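Local coordinates for enoyl-CoA hydratase/carnithine racemase (Thermus thermophilus JL-18, PDB 6SL9), which acts as the crotonase-family isomerase PaaG, which probably forms oxepin-CoA during bacterial phenylacetic acid breakdown, at residues N26-E31 with A60-Q65; S127-F132 with L161-L166. All coordinates share one frame; numbering follows the deposited sequence.

Overall arrangement
Contact 1 joins residues 26-31 to 60-65 and closes before contact 2, 127-132 with 161-166, opens. Their centres lie about 16 Å apart, and their nearest atoms about 6 Å, so they do not touch. Strand 105-107 lies between them. Its backbone bonds to Ser62 of contact 1 and to Ser127 and Thr129 of contact 2. Helix 109-115, which follows it, packs against side chains from both contacts. Contact 1 holds loops together after strands 14-19 and 51-56 of the six-stranded sheet. Contact 2 builds the edge of the small three-stranded sheet and reaches the second subunit. Both contacts are built against one shared strand and helix of the crotonase fold.

Contact 1 of 2, residues N26-E31 with A60-Q65; sequences NAITGE and AFSAGQ
Ser62 has OG anti to its backbone N (chi1 172°), which carries the hydroxyl to the backbone of Asn26. Asn26 has CG anti to its carbonyl carbon (chi1 -52°), and this sends ND2 toward the chain at Phe61. Ser62 OG donates to Asn26 O at 2.8 Å, approaching from above the carbonyl plane. The same OG accepts from Gly64 N at 3.1 Å, closing an ST turn. Asn26 ND2 donates to Phe61 O at 3.0 Å, with that oxygen near the plane of the amide. ND2 also donates to Ala57 O, and OD1 accepts from Arg21 N, so both ends of the amide are held. Farther along, Ile28 N bonds Gly64 O at 2.8 Å and nearly straight (167°). Ala27 CA adds a CA-H...O contact to that oxygen at 3.2 Å. Ile28 CG1 lies against Ser62 OG at 3.7 Å. Gln65 NE2 bonds Glu69, which also accepts from Gly30 N at the start of helix 30-45. An alanine at Ser62 would lose both bonds of OG and would probably loosen the turn and its tie to Asn26. In crotonase relatives the loop that follows strand 51-56 supplies an N-H of the oxyanion hole. The buried polar bonds would fix the course of the 60-65 backbone, consistent with such a role here.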
loop_
_atom_site.group_PDB
_atom_site.type_symbol
_atom_site.label_atom_id
_atom_site.label_comp_id
_atom_site.label_asym_id
_atom_site.label_seq_id
_atom_site.Cartn_x
_atom_site.Cartn_y
_atom_site.Cartn_z
ATOM N N ASN A 26 -8.675 -22.726 -20.022
ATOM C CA ASN A 26 -8.027 -23.121 -18.753
ATOM C C ASN A 26 -8.891 -22.776 -17.556
ATOM O O ASN A 26 -8.362 -22.379 -16.484
ATOM C CB ASN A 26 -6.604 -22.578 -18.673
ATOM C CG ASN A 26 -5.805 -22.945 -19.903
ATOM O OD1 ASN A 26 -5.932 -24.055 -20.425
ATOM N ND2 ASN A 26 -4.957 -22.031 -20.344
ATOM N N ALA A 27 -10.173 -23.012 -17.693
ATOM C CA ALA A 27 -11.119 -22.725 -16.615
ATOM C C ALA A 27 -10.775 -23.590 -15.412
ATOM O O ALA A 27 -10.436 -24.766 -15.559
ATOM C CB ALA A 27 -12.500 -22.918 -17.122
ATOM N N ILE A 28 -10.919 -22.987 -14.240
ATOM C CA ILE A 28 -10.527 -23.621 -12.960
ATOM C C ILE A 28 -11.630 -24.547 -12.437
ATOM O O ILE A 28 -12.798 -24.161 -12.379
ATOM C CB ILE A 28 -10.118 -22.535 -11.959
ATOM C CG1 ILE A 28 -8.812 -21.870 -12.412
ATOM C CG2 ILE A 28 -10.039 -23.099 -10.544
ATOM C CD1 ILE A 28 -8.531 -20.553 -11.736
ATOM N N THR A 29 -11.235 -25.739 -12.015
ATOM C CA THR A 29 -12.100 -26.696 -11.306
ATOM C C THR A 29 -11.352 -27.231 -10.099
ATOM O O THR A 29 -10.120 -27.133 -10.022
ATOM C CB THR A 29 -12.512 -27.862 -12.193
ATOM O OG1 THR A 29 -11.322 -28.576 -12.547
ATOM C CG2 THR A 29 -13.343 -27.406 -13.341
ATOM N N GLY A 30 -12.100 -27.872 -9.213
ATOM C CA GLY A 30 -11.461 -28.519 -8.050
ATOM C C GLY A 30 -10.460 -29.543 -8.509
ATOM O O GLY A 30 -9.413 -29.687 -7.900
ATOM N N GLU A 31 -10.781 -30.306 -9.550
ATOM C CA GLU A 31 -9.824 -31.294 -10.071
ATOM C C GLU A 31 -8.509 -30.618 -10.502
ATOM O O GLU A 31 -7.412 -31.102 -10.189
ATOM C CB GLU A 31 -10.468 -32.040 -11.211
ATOM C CG GLU A 31 -9.519 -33.043 -11.825
ATOM C CD GLU A 31 -10.009 -33.790 -13.068
ATOM O OE1 GLU A 31 -11.144 -33.469 -13.567
ATOM O OE2 GLU A 31 -9.264 -34.681 -13.504
ATOM N N ALA A 60 -5.669 -18.468 -23.669
ATOM C CA ALA A 60 -5.844 -17.886 -22.333
ATOM C C ALA A 60 -4.748 -18.310 -21.378
ATOM O O ALA A 60 -4.185 -19.396 -21.490
ATOM C CB ALA A 60 -7.159 -18.315 -21.781
ATOM N N PHE A 61 -4.527 -17.460 -20.388
ATOM C CA PHE A 61 -3.858 -17.899 -19.147
ATOM C C PHE A 61 -4.901 -18.701 -18.358
ATOM O O PHE A 61 -4.754 -19.914 -18.261
ATOM C CB PHE A 61 -3.266 -16.717 -18.347
ATOM C CG PHE A 61 -2.646 -17.162 -17.045
ATOM C CD1 PHE A 61 -1.388 -17.720 -17.031
ATOM C CD2 PHE A 61 -3.339 -17.077 -15.849
ATOM C CE1 PHE A 61 -0.799 -18.120 -15.855
ATOM C CE2 PHE A 61 -2.776 -17.497 -14.673
ATOM C CZ PHE A 61 -1.511 -18.030 -14.685
ATOM N N SER A 62 -5.952 -18.051 -17.868
ATOM C CA SER A 62 -7.142 -18.755 -17.351
ATOM C C SER A 62 -8.284 -17.780 -17.248
ATOM O O SER A 62 -8.134 -16.702 -16.674
ATOM C CB SER A 62 -6.893 -19.349 -15.985
ATOM O OG SER A 62 -8.090 -19.856 -15.424
ATOM N N ALA A 63 -9.429 -18.235 -17.733
ATOM C CA ALA A 63 -10.689 -17.453 -17.619
ATOM C C ALA A 63 -11.369 -17.560 -16.241
ATOM O O ALA A 63 -12.394 -16.926 -16.033
ATOM C CB ALA A 63 -11.656 -17.864 -18.717
ATOM N N GLY A 64 -10.753 -18.273 -15.310
ATOM C CA GLY A 64 -11.288 -18.376 -13.948
ATOM C C GLY A 64 -12.209 -19.554 -13.811
ATOM O O GLY A 64 -12.143 -20.519 -14.563
ATOM N N GLN A 65 -13.026 -19.532 -12.763
ATOM C CA GLN A 65 -13.836 -20.683 -12.359
ATOM C C GLN A 65 -14.707 -21.164 -13.491
ATOM O O GLN A 65 -15.424 -20.366 -14.118
ATOM C CB GLN A 65 -14.735 -20.314 -11.183
ATOM C CG GLN A 65 -15.716 -21.398 -10.807
ATOM C CD GLN A 65 -15.061 -22.622 -10.218
ATOM O OE1 GLN A 65 -14.135 -22.549 -9.407
ATOM N NE2 GLN A 65 -15.514 -23.815 -10.625
#

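Contact 2 of 2, residues S127-F132 with L161-L166; sequences SFTTAF and LLSPRL
Leu166 O takes one hydrogen bond and one weaker CA-H...O contact. Phe128 N donates to it in the carbonyl plane at 2.9 Å, and Ser127 CA makes the CA-H...O contact at 3.1 Å. The return bond, Leu166 N to Phe128 O, is also 2.9 Å, in plane and close to straight (168°). Phe128 and Leu166 are thus an antiparallel hydrogen-bonded pair. It sets Leu166 on the edge of a three-stranded sheet in which strand 127-129 is central, with strand 105-107, parallel to it, on its other side. The CB atoms of Phe128 and Leu166 share one face of the sheet, where helix 168-174 packs on both residues. Before Leu166, the chain leaves helix 153-162 at Ser163, which has positive phi. Ser163 OG is anti to its backbone N (chi1 -170°) and accepts from Ala131 N at 2.9 Å. A water fills in between: it accepts from Thr130 N and donates to Pro164 O at 2.7 Å. Thr130 OG1 sits between the backbone N and the carbonyl carbon of its own residue and bonds Leu159 O in the helix. Nearby, Leu161 and Leu162 pack on the second subunit. Thr129 crosses Arg165 obliquely, with OG1 3.4 Å from Arg165 CA. The arginine chain then runs extended to NE, and its guanidinium lays one face over Ser127, with CB 3.6 Å from Arg165 CZ and set toward the rim.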
loop_
_atom_site.group_PDB
_atom_site.type_symbol
_atom_site.label_atom_id
_atom_site.label_comp_id
_atom_site.label_asym_id
_atom_site.label_seq_id
_atom_site.Cartn_x
_atom_site.Cartn_y
_atom_site.Cartn_z
ATOM N N SER A 127 -4.483 -9.975 -21.104
ATOM C CA SER A 127 -5.395 -9.030 -20.445
ATOM C C SER A 127 -5.717 -9.544 -19.073
ATOM O O SER A 127 -5.600 -10.723 -18.790
ATOM C CB SER A 127 -6.587 -8.807 -21.297
ATOM O OG SER A 127 -7.308 -9.989 -21.487
ATOM N N PHE A 128 -6.153 -8.610 -18.241
ATOM C CA PHE A 128 -6.539 -8.912 -16.859
ATOM C C PHE A 128 -7.910 -8.317 -16.585
ATOM O O PHE A 128 -8.113 -7.106 -16.827
ATOM C CB PHE A 128 -5.543 -8.286 -15.864
ATOM C CG PHE A 128 -4.147 -8.833 -15.982
ATOM C CD1 PHE A 128 -3.288 -8.389 -16.975
ATOM C CD2 PHE A 128 -3.724 -9.831 -15.125
ATOM C CE1 PHE A 128 -2.034 -8.958 -17.115
ATOM C CE2 PHE A 128 -2.442 -10.358 -15.240
ATOM C CZ PHE A 128 -1.615 -9.907 -16.234
ATOM N N THR A 129 -8.820 -9.114 -16.056
ATOM C CA THR A 129 -10.173 -8.606 -15.720
ATOM C C THR A 129 -10.564 -9.241 -14.372
ATOM O O THR A 129 -10.537 -10.455 -14.262
ATOM C CB THR A 129 -11.155 -8.932 -16.850
ATOM O OG1 THR A 129 -10.693 -8.574 -18.159
ATOM C CG2 THR A 129 -12.414 -8.170 -16.513
ATOM N N THR A 130 -10.945 -8.438 -13.404
ATOM C CA THR A 130 -11.282 -9.044 -12.107
ATOM C C THR A 130 -12.486 -9.963 -12.254
ATOM O O THR A 130 -12.503 -11.025 -11.628
ATOM C CB THR A 130 -11.459 -7.976 -11.018
ATOM O OG1 THR A 130 -12.572 -7.133 -11.404
ATOM C CG2 THR A 130 -10.199 -7.175 -10.752
ATOM N N ALA A 131 -13.498 -9.569 -13.017
ATOM C CA ALA A 131 -14.622 -10.404 -13.496
ATOM C C ALA A 131 -15.672 -10.799 -12.465
ATOM O O ALA A 131 -16.847 -10.904 -12.846
ATOM C CB ALA A 131 -14.101 -11.663 -14.187
ATOM N N PHE A 132 -15.287 -11.063 -11.222
ATOM C CA PHE A 132 -16.228 -11.602 -10.214
ATOM C C PHE A 132 -17.505 -10.758 -10.156
ATOM O O PHE A 132 -18.623 -11.342 -10.078
ATOM C CB PHE A 132 -15.578 -11.622 -8.823
ATOM C CG PHE A 132 -14.484 -12.656 -8.712
ATOM C CD1 PHE A 132 -14.801 -13.956 -8.438
ATOM C CD2 PHE A 132 -13.137 -12.299 -8.778
ATOM C CE1 PHE A 132 -13.828 -14.900 -8.271
ATOM C CE2 PHE A 132 -12.146 -13.259 -8.587
ATOM C CZ PHE A 132 -12.514 -14.539 -8.348
ATOM N N LEU A 161 -14.763 -3.020 -8.580
ATOM C CA LEU A 161 -16.172 -2.600 -8.638
ATOM C C LEU A 161 -16.634 -2.450 -10.081
ATOM O O LEU A 161 -17.806 -2.806 -10.354
ATOM C CB LEU A 161 -16.386 -1.324 -7.823
ATOM C CG LEU A 161 -16.093 -1.449 -6.318
ATOM C CD1 LEU A 161 -16.163 -0.073 -5.675
ATOM C CD2 LEU A 161 -16.998 -2.436 -5.603
ATOM N N LEU A 162 -15.771 -2.006 -10.985
ATOM C CA LEU A 162 -16.195 -1.798 -12.366
ATOM C C LEU A 162 -15.728 -2.915 -13.307
ATOM O O LEU A 162 -16.189 -2.947 -14.426
ATOM C CB LEU A 162 -15.675 -0.440 -12.835
ATOM C CG LEU A 162 -16.200 0.756 -12.038
ATOM C CD1 LEU A 162 -15.651 2.053 -12.601
ATOM C CD2 LEU A 162 -17.730 0.754 -12.000
ATOM N N SER A 163 -14.773 -3.751 -12.899
ATOM C CA SER A 163 -14.253 -4.871 -13.721
ATOM C C SER A 163 -13.921 -4.453 -15.152
ATOM O O SER A 163 -14.325 -5.134 -16.084
ATOM C CB SER A 163 -15.197 -6.058 -13.676
ATOM O OG SER A 163 -14.640 -7.212 -14.262
ATOM N N PRO A 164 -13.117 -3.404 -15.368
ATOM C CA PRO A 164 -12.596 -3.133 -16.694
ATOM C C PRO A 164 -11.658 -4.251 -17.138
ATOM O O PRO A 164 -11.051 -4.948 -16.323
ATOM C CB PRO A 164 -11.822 -1.826 -16.499
ATOM C CG PRO A 164 -11.357 -1.906 -15.079
ATOM C CD PRO A 164 -12.536 -2.497 -14.356
ATOM N N ARG A 165 -11.509 -4.377 -18.438
ATOM C CA ARG A 165 -10.490 -5.246 -19.033
ATOM C C ARG A 165 -9.242 -4.408 -19.174
ATOM O O ARG A 165 -9.267 -3.378 -19.824
ATOM C CB ARG A 165 -10.924 -5.690 -20.428
ATOM C CG ARG A 165 -9.814 -6.435 -21.170
ATOM C CD ARG A 165 -10.178 -6.481 -22.630
ATOM N NE ARG A 165 -9.204 -7.239 -23.392
ATOM C CZ ARG A 165 -8.051 -6.783 -23.892
ATOM N NH1 ARG A 165 -7.289 -7.590 -24.620
ATOM N NH2 ARG A 165 -7.627 -5.557 -23.628
ATOM N N LEU A 166 -8.159 -4.868 -18.603
ATOM C CA LEU A 166 -6.864 -4.193 -18.695
ATOM C C LEU A 166 -5.972 -4.887 -19.717
ATOM O O LEU A 166 -5.779 -6.096 -19.671
ATOM C CB LEU A 166 -6.178 -4.231 -17.350
ATOM C CG LEU A 166 -6.985 -3.729 -16.181
ATOM C CD1 LEU A 166 -6.186 -3.830 -14.924
ATOM C CD2 LEU A 166 -7.366 -2.326 -16.424
HETATM O O HOH W 1 -10.648 -5.522 -13.675
#